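Local structure of trafficking protein particle complex subunit 3 (Naegleria fowleri, 6AQ3) at residues Ala51-Leu56 and Arg140-Asn145; Pro125-Val130 and Lys167-Leu172; Val162-Lys167 and Ser177-Arg182. The protein probably serves as a subunit of the TRAPP tethering complex in vesicle trafficking and carries a covalently bound palmitic acid. All blocks are in the same frame, centred on the assembly; numbering follows the deposited sequence. Where two conformers were deposited one is given.

Contact 1 (Ala51-Leu56 and Arg140-Asn145); sequences AINTQL and RLYYSN
The Tyr142 ring carries the Arg140 carbonyl oxygen over one face, displaced toward the rim, and lies close to parallel with the ring of Tyr166, about 15° between their planes. Asn53 ND2 approaches obliquely, 3.8 Å from Tyr142 CD2. The Arg140 guanidinium meets Tyr142 OH at its edge and in its plane, Arg140 NH2 donating at 2.9 Å. Two carboxamides then tie the loop to helix 49-75. With CG anti to its carbonyl carbon (chi1 -73°), Asn53 turns its amide onto the backbone at residues 140-142 and uses both ends: OD1 accepts from Tyr142 N at 2.8 Å, from above the carbonyl plane and nearly straight (171°), while ND2 donates at 3.2 Å to Arg140 O, which lies in the amide plane of Asn53 and receives the N-H on a lone pair. This double grip fixes the rotation of the amide. In the reverse direction Asn145 ND2 donates to Asn53 O at 2.8 Å, coming from above that carbonyl's plane. Beside these hydrogen bonds, Ile52 CG2 meets Leu141 CD1 at 3.7 Å, and Leu56 CB packs on Asn145 CB. Leu56 CD1 lies near the carbonyl oxygens of Tyr142 and Tyr143. A Schellman motif at Arg140, ending helix 134-138, and a type I turn over Tyr142-Asn145 define an interhelical connection, pinned by side-chain amides to a neighbouring helix of the TRAPP-component fold.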
loop_
_atom_site.group_PDB
_atom_site.type_symbol
_atom_site.label_atom_id
_atom_site.label_comp_id
_atom_site.label_asym_id
_atom_site.label_seq_id
_atom_site.Cartn_x
_atom_site.Cartn_y
_atom_site.Cartn_z
ATOM N N ALA C 51 -4.419 20.495 -3.079
ATOM C CA ALA C 51 -4.567 19.572 -4.202
ATOM C C ALA C 51 -4.099 18.175 -3.824
ATOM O O ALA C 51 -4.614 17.182 -4.349
ATOM C CB ALA C 51 -3.815 20.080 -5.422
ATOM N N ILE C 52 -3.084 18.082 -2.966
ATOM C CA ILE C 52 -2.639 16.774 -2.492
ATOM C C ILE C 52 -3.755 16.092 -1.720
ATOM O O ILE C 52 -4.069 14.918 -1.951
ATOM C CB ILE C 52 -1.381 16.907 -1.623
ATOM C CG1 ILE C 52 -0.203 17.360 -2.460
ATOM C CG2 ILE C 52 -1.116 15.577 -0.858
ATOM C CD1 ILE C 52 1.043 17.578 -1.647
ATOM N N ASN C 53 -4.348 16.808 -0.764
ATOM C CA ASN C 53 -5.495 16.270 -0.037
ATOM C C ASN C 53 -6.556 15.749 -1.009
ATOM O O ASN C 53 -7.028 14.613 -0.892
ATOM C CB ASN C 53 -6.087 17.351 0.886
ATOM C CG ASN C 53 -5.195 17.618 2.098
ATOM O OD1 ASN C 53 -4.293 16.818 2.402
ATOM N ND2 ASN C 53 -5.480 18.692 2.836
ATOM N N THR C 54 -6.896 16.556 -2.014
ATOM C CA THR C 54 -7.948 16.187 -2.960
ATOM C C THR C 54 -7.585 14.952 -3.778
ATOM O O THR C 54 -8.431 14.074 -3.984
ATOM C CB THR C 54 -8.247 17.381 -3.858
ATOM O OG1 THR C 54 -8.771 18.431 -3.035
ATOM C CG2 THR C 54 -9.239 17.012 -4.966
ATOM N N GLN C 55 -6.347 14.859 -4.265
ATOM C CA GLN C 55 -5.962 13.689 -5.047
ATOM C C GLN C 55 -5.928 12.421 -4.200
ATOM O O GLN C 55 -6.217 11.327 -4.703
ATOM C CB GLN C 55 -4.609 13.929 -5.705
ATOM C CG GLN C 55 -4.723 14.772 -6.942
ATOM C CD GLN C 55 -5.555 14.081 -7.998
ATOM O OE1 GLN C 55 -5.294 12.921 -8.343
ATOM N NE2 GLN C 55 -6.577 14.777 -8.506
ATOM N N LEU C 56 -5.560 12.540 -2.920
ATOM C CA LEU C 56 -5.578 11.380 -2.045
ATOM C C LEU C 56 -7.007 10.884 -1.871
ATOM O O LEU C 56 -7.265 9.672 -1.871
ATOM C CB LEU C 56 -4.936 11.735 -0.692
ATOM C CG LEU C 56 -3.411 11.911 -0.717
ATOM C CD1 LEU C 56 -2.822 12.412 0.631
ATOM C CD2 LEU C 56 -2.780 10.568 -1.129
ATOM N N ARG C 140 -1.789 22.110 6.754
ATOM C CA ARG C 140 -2.833 21.131 7.073
ATOM C C ARG C 140 -2.968 20.059 5.984
ATOM O O ARG C 140 -4.058 19.775 5.479
ATOM C CB ARG C 140 -4.177 21.822 7.349
ATOM C CG ARG C 140 -4.169 22.480 8.730
ATOM C CD ARG C 140 -5.508 22.976 9.224
ATOM N NE ARG C 140 -6.298 21.839 9.697
ATOM C CZ ARG C 140 -6.218 21.330 10.924
ATOM N NH1 ARG C 140 -5.367 21.845 11.810
ATOM N NH2 ARG C 140 -6.968 20.295 11.265
ATOM N N LEU C 141 -1.853 19.410 5.669
ATOM C CA LEU C 141 -1.944 18.142 4.958
ATOM C C LEU C 141 -2.753 17.155 5.785
ATOM O O LEU C 141 -2.566 17.039 7.003
ATOM C CB LEU C 141 -0.543 17.569 4.727
ATOM C CG LEU C 141 -0.432 16.117 4.280
ATOM C CD1 LEU C 141 -0.806 16.012 2.814
ATOM C CD2 LEU C 141 0.993 15.592 4.552
ATOM N N TYR C 142 -3.659 16.443 5.131
ATOM C CA TYR C 142 -4.342 15.330 5.784
ATOM C C TYR C 142 -3.723 14.049 5.235
ATOM O O TYR C 142 -4.204 13.454 4.258
ATOM C CB TYR C 142 -5.849 15.403 5.580
ATOM C CG TYR C 142 -6.497 16.435 6.469
ATOM C CD1 TYR C 142 -6.376 16.353 7.861
ATOM C CD2 TYR C 142 -7.265 17.478 5.928
ATOM C CE1 TYR C 142 -6.985 17.296 8.699
ATOM C CE2 TYR C 142 -7.881 18.436 6.758
ATOM C CZ TYR C 142 -7.731 18.332 8.142
ATOM O OH TYR C 142 -8.318 19.249 8.978
ATOM N N TYR C 143 -2.664 13.616 5.922
ATOM C CA TYR C 143 -1.824 12.510 5.477
ATOM C C TYR C 143 -2.634 11.284 5.064
ATOM O O TYR C 143 -2.299 10.622 4.076
ATOM C CB TYR C 143 -0.853 12.147 6.598
ATOM C CG TYR C 143 0.186 11.130 6.193
ATOM C CD1 TYR C 143 1.369 11.518 5.569
ATOM C CD2 TYR C 143 -0.033 9.782 6.411
ATOM C CE1 TYR C 143 2.334 10.570 5.195
ATOM C CE2 TYR C 143 0.891 8.853 6.044
ATOM C CZ TYR C 143 2.071 9.244 5.435
ATOM O OH TYR C 143 2.964 8.279 5.070
ATOM N N SER C 144 -3.701 10.965 5.804
ATOM C CA SER C 144 -4.519 9.777 5.572
ATOM C C SER C 144 -5.808 10.058 4.805
ATOM O O SER C 144 -6.763 9.282 4.926
ATOM C CB SER C 144 -4.884 9.119 6.895
ATOM O OG SER C 144 -3.737 8.668 7.552
ATOM N N ASN C 145 -5.834 11.101 3.967
ATOM C CA ASN C 145 -7.086 11.513 3.339
ATOM C C ASN C 145 -7.671 10.437 2.438
ATOM O O ASN C 145 -8.887 10.447 2.185
ATOM C CB ASN C 145 -6.889 12.791 2.533
ATOM C CG ASN C 145 -8.079 13.734 2.655
ATOM O OD1 ASN C 145 -8.772 13.723 3.671
ATOM N ND2 ASN C 145 -8.298 14.575 1.640
#

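Contact 2 (Pro125-Val130 and Lys167-Leu172); sequences PLNDFV and KKCPLL. With EDO (1,2-ethanediol), chain H.
Asn127 and Leu171 form the centre of a loop-to-loop contact at the surface of the TRAPP-component fold, where the connection after strand 116-121 meets the chain just beyond strand 160-168. Their side chains cross obliquely, and the CD1 branch of Leu171 lies against the carboxamide of Asn127, 3.4 Å from its OD1. The ND2 end of the same amide passes Leu171 CG at 3.8 Å and continues toward Cys169, whose sulphur is reached because SG stands anti to the backbone N (chi1 -170°). Val130 supplies the apolar partner of Leu171: it crosses Leu171 at about a right angle, CG1 reaching CD1 at 4.1 Å. The other Leu171 branch, CD2, lies 3.6 Å from Val130 O, a van der Waals contact, so CD1 touches the side chains of both Asn127 and Val130 while CD2 meets the Val130 backbone.

Short turns on both sides present these groups. Residues 125-127 make a 3-10 segment that runs into a type II turn from Asn127 to Val130, closed by Val130 N to Asn127 O; this brings both contacting side chains of that loop to the same flank. Opposite, Pro170 and Leu171 form a 3-10 segment closed by Leu172 N to Cys169 O. Farther out, Asp174 accepts from Cys169 N, Tyr143 packs on Leu171 and Ser144 touches Asn127. The exposed turn also reaches the dimer partner, with Phe129 packing on Arg66 of the second subunit. That arginine hydrogen-bonds a 1,2-ethanediol, probably from the crystallisation liquor, which puts C1 3.5 Å from Val130 CG2 and makes a weak 3.1 Å hydrogen bond from O2 to Asp128 O.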
loop_
_atom_site.group_PDB
_atom_site.type_symbol
_atom_site.label_atom_id
_atom_site.label_comp_id
_atom_site.label_asym_id
_atom_site.label_seq_id
_atom_site.Cartn_x
_atom_site.Cartn_y
_atom_site.Cartn_z
ATOM N N PRO C 125 -2.249 3.134 11.942
ATOM C CA PRO C 125 -0.986 2.542 11.465
ATOM C C PRO C 125 -0.371 3.245 10.273
ATOM O O PRO C 125 0.856 3.186 10.114
ATOM C CB PRO C 125 -1.380 1.100 11.114
ATOM C CG PRO C 125 -2.845 1.168 10.828
ATOM C CD PRO C 125 -3.375 2.195 11.815
ATOM N N LEU C 126 -1.161 3.936 9.443
ATOM C CA LEU C 126 -0.552 4.682 8.344
ATOM C C LEU C 126 0.343 5.794 8.862
ATOM O O LEU C 126 1.257 6.231 8.156
ATOM C CB LEU C 126 -1.613 5.278 7.423
ATOM C CG LEU C 126 -2.684 4.372 6.835
ATOM C CD1 LEU C 126 -3.529 5.238 5.908
ATOM C CD2 LEU C 126 -2.102 3.130 6.130
ATOM N N ASN C 127 0.080 6.288 10.073
ATOM C CA ASN C 127 0.832 7.403 10.649
ATOM C C ASN C 127 2.162 7.002 11.279
ATOM O O ASN C 127 2.910 7.894 11.688
ATOM C CB ASN C 127 -0.011 8.123 11.711
ATOM C CG ASN C 127 -1.055 9.024 11.109
ATOM O OD1 ASN C 127 -1.142 9.159 9.893
ATOM N ND2 ASN C 127 -1.852 9.658 11.959
ATOM N N ASP C 128 2.444 5.707 11.411
ATOM C CA ASP C 128 3.614 5.235 12.155
ATOM C C ASP C 128 4.924 5.815 11.628
ATOM O O ASP C 128 5.215 5.760 10.430
ATOM C CB ASP C 128 3.659 3.709 12.116
ATOM C CG ASP C 128 2.619 3.077 13.024
ATOM O OD1 ASP C 128 1.837 3.833 13.645
ATOM O OD2 ASP C 128 2.561 1.832 13.090
ATOM N N PHE C 129 5.715 6.376 12.542
ATOM C CA PHE C 129 7.044 6.906 12.255
ATOM C C PHE C 129 7.003 8.090 11.284
ATOM O O PHE C 129 8.028 8.459 10.697
ATOM C CB PHE C 129 7.957 5.799 11.715
ATOM C CG PHE C 129 8.109 4.623 12.652
ATOM C CD1 PHE C 129 8.158 4.806 14.030
ATOM C CD2 PHE C 129 8.175 3.330 12.153
ATOM C CE1 PHE C 129 8.286 3.725 14.893
ATOM C CE2 PHE C 129 8.309 2.239 13.012
ATOM C CZ PHE C 129 8.362 2.439 14.384
ATOM N N VAL C 130 5.840 8.709 11.112
ATOM C CA VAL C 130 5.669 9.844 10.211
ATOM C C VAL C 130 5.761 11.115 11.038
ATOM O O VAL C 130 5.207 11.198 12.142
ATOM C CB VAL C 130 4.322 9.775 9.461
ATOM C CG1 VAL C 130 4.099 11.031 8.618
ATOM C CG2 VAL C 130 4.248 8.533 8.601
ATOM N N LYS C 167 -11.271 16.264 10.034
ATOM C CA LYS C 167 -11.362 17.452 10.865
ATOM C C LYS C 167 -10.227 17.572 11.870
ATOM O O LYS C 167 -9.809 18.690 12.175
ATOM C CB LYS C 167 -12.712 17.479 11.603
ATOM C CG LYS C 167 -13.920 17.370 10.672
ATOM C CD LYS C 167 -14.574 18.723 10.400
ATOM C CE LYS C 167 -14.218 19.267 9.014
ATOM N NZ LYS C 167 -14.939 20.542 8.707
ATOM N N LYS C 168 -9.723 16.460 12.398
ATOM C CA LYS C 168 -8.642 16.478 13.369
ATOM C C LYS C 168 -7.707 15.315 13.074
ATOM O O LYS C 168 -8.170 14.230 12.715
ATOM C CB LYS C 168 -9.192 16.406 14.802
ATOM C CG LYS C 168 -9.883 17.688 15.236
ATOM C CD LYS C 168 -10.702 17.545 16.508
ATOM C CE LYS C 168 -9.817 17.309 17.721
ATOM N NZ LYS C 168 -10.577 17.427 19.001
ATOM N N CYS C 169 -6.390 15.550 13.201
ATOM C CA CYS C 169 -5.354 14.524 12.989
ATOM C C CYS C 169 -4.176 14.784 13.928
ATOM O O CYS C 169 -3.695 15.927 13.998
ATOM C CB CYS C 169 -4.867 14.498 11.532
ATOM S SG CYS C 169 -3.775 13.088 11.059
ATOM N N PRO C 170 -3.716 13.777 14.673
ATOM C CA PRO C 170 -2.578 14.004 15.587
ATOM C C PRO C 170 -1.294 14.451 14.903
ATOM O O PRO C 170 -0.485 15.139 15.535
ATOM C CB PRO C 170 -2.411 12.648 16.300
ATOM C CG PRO C 170 -3.347 11.709 15.650
ATOM C CD PRO C 170 -4.411 12.517 14.959
ATOM N N LEU C 171 -1.085 14.129 13.628
ATOM C CA LEU C 171 0.098 14.658 12.955
ATOM C C LEU C 171 0.096 16.180 12.893
ATOM O O LEU C 171 1.159 16.783 12.704
ATOM C CB LEU C 171 0.220 14.106 11.525
ATOM C CG LEU C 171 0.450 12.602 11.393
ATOM C CD1 LEU C 171 0.446 12.205 9.935
ATOM C CD2 LEU C 171 1.781 12.245 12.058
ATOM N N LEU C 172 -1.068 16.811 13.023
ATOM C CA LEU C 172 -1.177 18.260 13.029
ATOM C C LEU C 172 -1.288 18.822 14.436
ATOM O O LEU C 172 -1.557 20.013 14.594
ATOM C CB LEU C 172 -2.389 18.692 12.194
ATOM C CG LEU C 172 -2.534 18.080 10.788
ATOM C CD1 LEU C 172 -3.932 18.258 10.299
ATOM C CD2 LEU C 172 -1.565 18.715 9.793
HETATM C C1 EDO H . 5.945 5.707 7.297
HETATM O O1 EDO H . 6.465 5.535 5.976
HETATM C C2 EDO H . 4.871 4.662 7.573
HETATM O O2 EDO H . 5.443 3.574 8.314
#

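Contact 3 (Val162-Lys167 and Ser177-Arg182); sequences VECEYK and SEIRVR
Glu165 OE2 is gripped by two nitrogens of Arg182, NE and NH2, each 2.9 Å away, and the oxygen lies only 2° out of the guanidinium plane. NE meets the syn lone pair of Glu165 OE2, whereas NH2 comes from above the carboxylate plane; this side-on grip places both donors on one oxygen. Glu165 reaches it by putting CG between the backbone N and the carbonyl carbon (chi1 59°) and bending at chi2. Glu163 adds a second salt bridge: its OE2 offers the anti lone pair to Arg182 NH2 at 3.0 Å, and its CB lies over one guanidinium face.

The backbone beneath is an antiparallel hairpin. Glu163-Arg182 and Glu165-Arg180 are hydrogen-bonded pairs, with Arg180 N to Glu165 O at 2.8 Å; Cys164-Val181 and Tyr166-Ile179 are non-hydrogen-bonded pairs whose side chains take the other face. There Ile179 CG1 sits 3.7 Å from the centroid of the Tyr166 ring, 7° off its normal, a CH-pi contact, and Ile179 CG2 touches Cys164 SG at 3.4 Å. One water joins Tyr166 OH, at 2.6 Å, to Ser177 OG, while helix 146-157 packs over this face.

This hairpin is thus two-sided, apolar on the face of Cys164, Tyr166, Ile179 and Val181 and charged on the other. The single positive charge of Arg182 would probably stabilise both carboxylates as ions, though it can offset only one.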
loop_
_atom_site.group_PDB
_atom_site.type_symbol
_atom_site.label_atom_id
_atom_site.label_comp_id
_atom_site.label_asym_id
_atom_site.label_seq_id
_atom_site.Cartn_x
_atom_site.Cartn_y
_atom_site.Cartn_z
ATOM N N VAL C 162 -22.407 10.971 -0.153
ATOM C CA VAL C 162 -21.965 11.554 1.104
ATOM C C VAL C 162 -20.781 12.472 0.839
ATOM O O VAL C 162 -20.097 12.371 -0.181
ATOM C CB VAL C 162 -21.582 10.480 2.151
ATOM C CG1 VAL C 162 -22.733 9.498 2.381
ATOM C CG2 VAL C 162 -20.284 9.752 1.730
ATOM N N GLU C 163 -20.560 13.386 1.779
ATOM C CA GLU C 163 -19.333 14.159 1.869
ATOM C C GLU C 163 -18.599 13.707 3.130
ATOM O O GLU C 163 -19.212 13.526 4.192
ATOM C CB GLU C 163 -19.634 15.659 1.905
ATOM C CG GLU C 163 -19.948 16.245 0.527
ATOM C CD GLU C 163 -20.420 17.693 0.582
ATOM O OE1 GLU C 163 -21.072 18.146 -0.375
ATOM O OE2 GLU C 163 -20.192 18.366 1.601
ATOM N N CYS C 164 -17.299 13.482 3.009
ATOM C CA CYS C 164 -16.505 12.894 4.083
ATOM C C CYS C 164 -15.143 13.576 4.122
ATOM O O CYS C 164 -14.380 13.487 3.150
ATOM C CB CYS C 164 -16.355 11.386 3.870
ATOM S SG CYS C 164 -15.400 10.588 5.149
ATOM N N GLU C 165 -14.841 14.260 5.232
ATOM C CA GLU C 165 -13.609 15.032 5.344
ATOM C C GLU C 165 -12.976 14.868 6.719
ATOM O O GLU C 165 -13.652 14.603 7.718
ATOM C CB GLU C 165 -13.832 16.527 5.077
ATOM C CG GLU C 165 -14.844 17.185 6.018
ATOM C CD GLU C 165 -16.286 17.096 5.508
ATOM O OE1 GLU C 165 -16.476 16.762 4.315
ATOM O OE2 GLU C 165 -17.232 17.372 6.292
ATOM N N TYR C 166 -11.652 15.021 6.742
ATOM C CA TYR C 166 -10.901 15.029 7.987
ATOM C C TYR C 166 -11.133 16.346 8.722
ATOM O O TYR C 166 -11.200 17.418 8.113
ATOM C CB TYR C 166 -9.402 14.845 7.709
ATOM C CG TYR C 166 -8.846 13.499 8.127
ATOM C CD1 TYR C 166 -8.514 13.242 9.464
ATOM C CD2 TYR C 166 -8.645 12.484 7.183
ATOM C CE1 TYR C 166 -8.011 12.002 9.863
ATOM C CE2 TYR C 166 -8.141 11.230 7.559
ATOM C CZ TYR C 166 -7.827 11.003 8.893
ATOM O OH TYR C 166 -7.328 9.779 9.245
ATOM N N LYS C 167 -11.271 16.264 10.034
ATOM C CA LYS C 167 -11.362 17.452 10.865
ATOM C C LYS C 167 -10.227 17.572 11.870
ATOM O O LYS C 167 -9.809 18.690 12.175
ATOM C CB LYS C 167 -12.712 17.479 11.603
ATOM C CG LYS C 167 -13.920 17.370 10.672
ATOM C CD LYS C 167 -14.574 18.723 10.400
ATOM C CE LYS C 167 -14.218 19.267 9.014
ATOM N NZ LYS C 167 -14.939 20.542 8.707
ATOM N N SER C 177 -7.748 11.558 15.934
ATOM C CA SER C 177 -8.253 11.661 14.572
ATOM C C SER C 177 -9.763 11.743 14.615
ATOM O O SER C 177 -10.410 11.065 15.418
ATOM C CB SER C 177 -7.830 10.474 13.703
ATOM O OG SER C 177 -6.437 10.494 13.485
ATOM N N GLU C 178 -10.317 12.588 13.754
ATOM C CA GLU C 178 -11.753 12.711 13.608
ATOM C C GLU C 178 -12.069 12.867 12.136
ATOM O O GLU C 178 -11.509 13.743 11.471
ATOM C CB GLU C 178 -12.299 13.907 14.393
ATOM C CG GLU C 178 -13.794 14.179 14.090
ATOM C CD GLU C 178 -14.384 15.322 14.904
ATOM O OE1 GLU C 178 -13.654 15.926 15.725
ATOM O OE2 GLU C 178 -15.588 15.619 14.715
ATOM N N ILE C 179 -12.971 12.027 11.639
ATOM C CA ILE C 179 -13.447 12.083 10.263
ATOM C C ILE C 179 -14.957 12.329 10.289
ATOM O O ILE C 179 -15.687 11.633 11.001
ATOM C CB ILE C 179 -13.108 10.782 9.515
ATOM C CG1 ILE C 179 -11.595 10.670 9.338
ATOM C CG2 ILE C 179 -13.815 10.761 8.170
ATOM C CD1 ILE C 179 -11.122 9.347 8.751
ATOM N N ARG C 180 -15.412 13.321 9.531
ATOM C CA ARG C 180 -16.809 13.718 9.477
ATOM C C ARG C 180 -17.464 13.074 8.265
ATOM O O ARG C 180 -16.897 13.097 7.169
ATOM C CB ARG C 180 -16.941 15.235 9.367
ATOM C CG ARG C 180 -18.356 15.782 9.589
ATOM C CD ARG C 180 -18.751 15.527 11.025
ATOM N NE ARG C 180 -19.954 16.239 11.419
ATOM C CZ ARG C 180 -20.562 16.076 12.588
ATOM N NH1 ARG C 180 -20.068 15.231 13.482
ATOM N NH2 ARG C 180 -21.663 16.766 12.866
ATOM N N VAL C 181 -18.655 12.511 8.458
ATOM C CA VAL C 181 -19.414 11.882 7.380
ATOM C C VAL C 181 -20.791 12.526 7.355
ATOM O O VAL C 181 -21.521 12.450 8.350
ATOM C CB VAL C 181 -19.540 10.358 7.566
ATOM C CG1 VAL C 181 -20.189 9.743 6.352
ATOM C CG2 VAL C 181 -18.152 9.714 7.831
ATOM N N ARG C 182 -21.158 13.130 6.216
ATOM C CA ARG C 182 -22.423 13.847 6.053
ATOM C C ARG C 182 -23.189 13.328 4.840
ATOM O O ARG C 182 -22.623 13.195 3.750
ATOM C CB ARG C 182 -22.173 15.352 5.929
ATOM C CG ARG C 182 -21.528 15.906 7.195
ATOM C CD ARG C 182 -21.234 17.394 7.174
ATOM N NE ARG C 182 -20.115 17.710 6.287
ATOM C CZ ARG C 182 -20.233 18.267 5.085
ATOM N NH1 ARG C 182 -21.438 18.593 4.609
ATOM N NH2 ARG C 182 -19.132 18.511 4.370
HETATM O O HOH W 1 -5.539 9.727 11.112
#

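Along the chain contact 1 closes before contact 3 opens, while contact 2 alternates its segments with those of each. Their centres lie about 12 Å (1 and 2), 13 Å (1 and 3) and 15 Å (2 and 3) apart, by the edge of the four-stranded antiparallel sheet formed by strand 160-168. Contacts 2 and 3 share Lys167 and that strand; Lys167 and Lys168 both face Glu178 in a classic beta bulge where strand 160-168 gives way to the hairpin's connecting loop. Contact 1 joins them through Tyr142 against Tyr166 and Tyr143 against Leu126, which makes the three one connected region. Helix 49-75, the interhelical loop and the sheet edge are thereby linked within a single TRAPP-component fold.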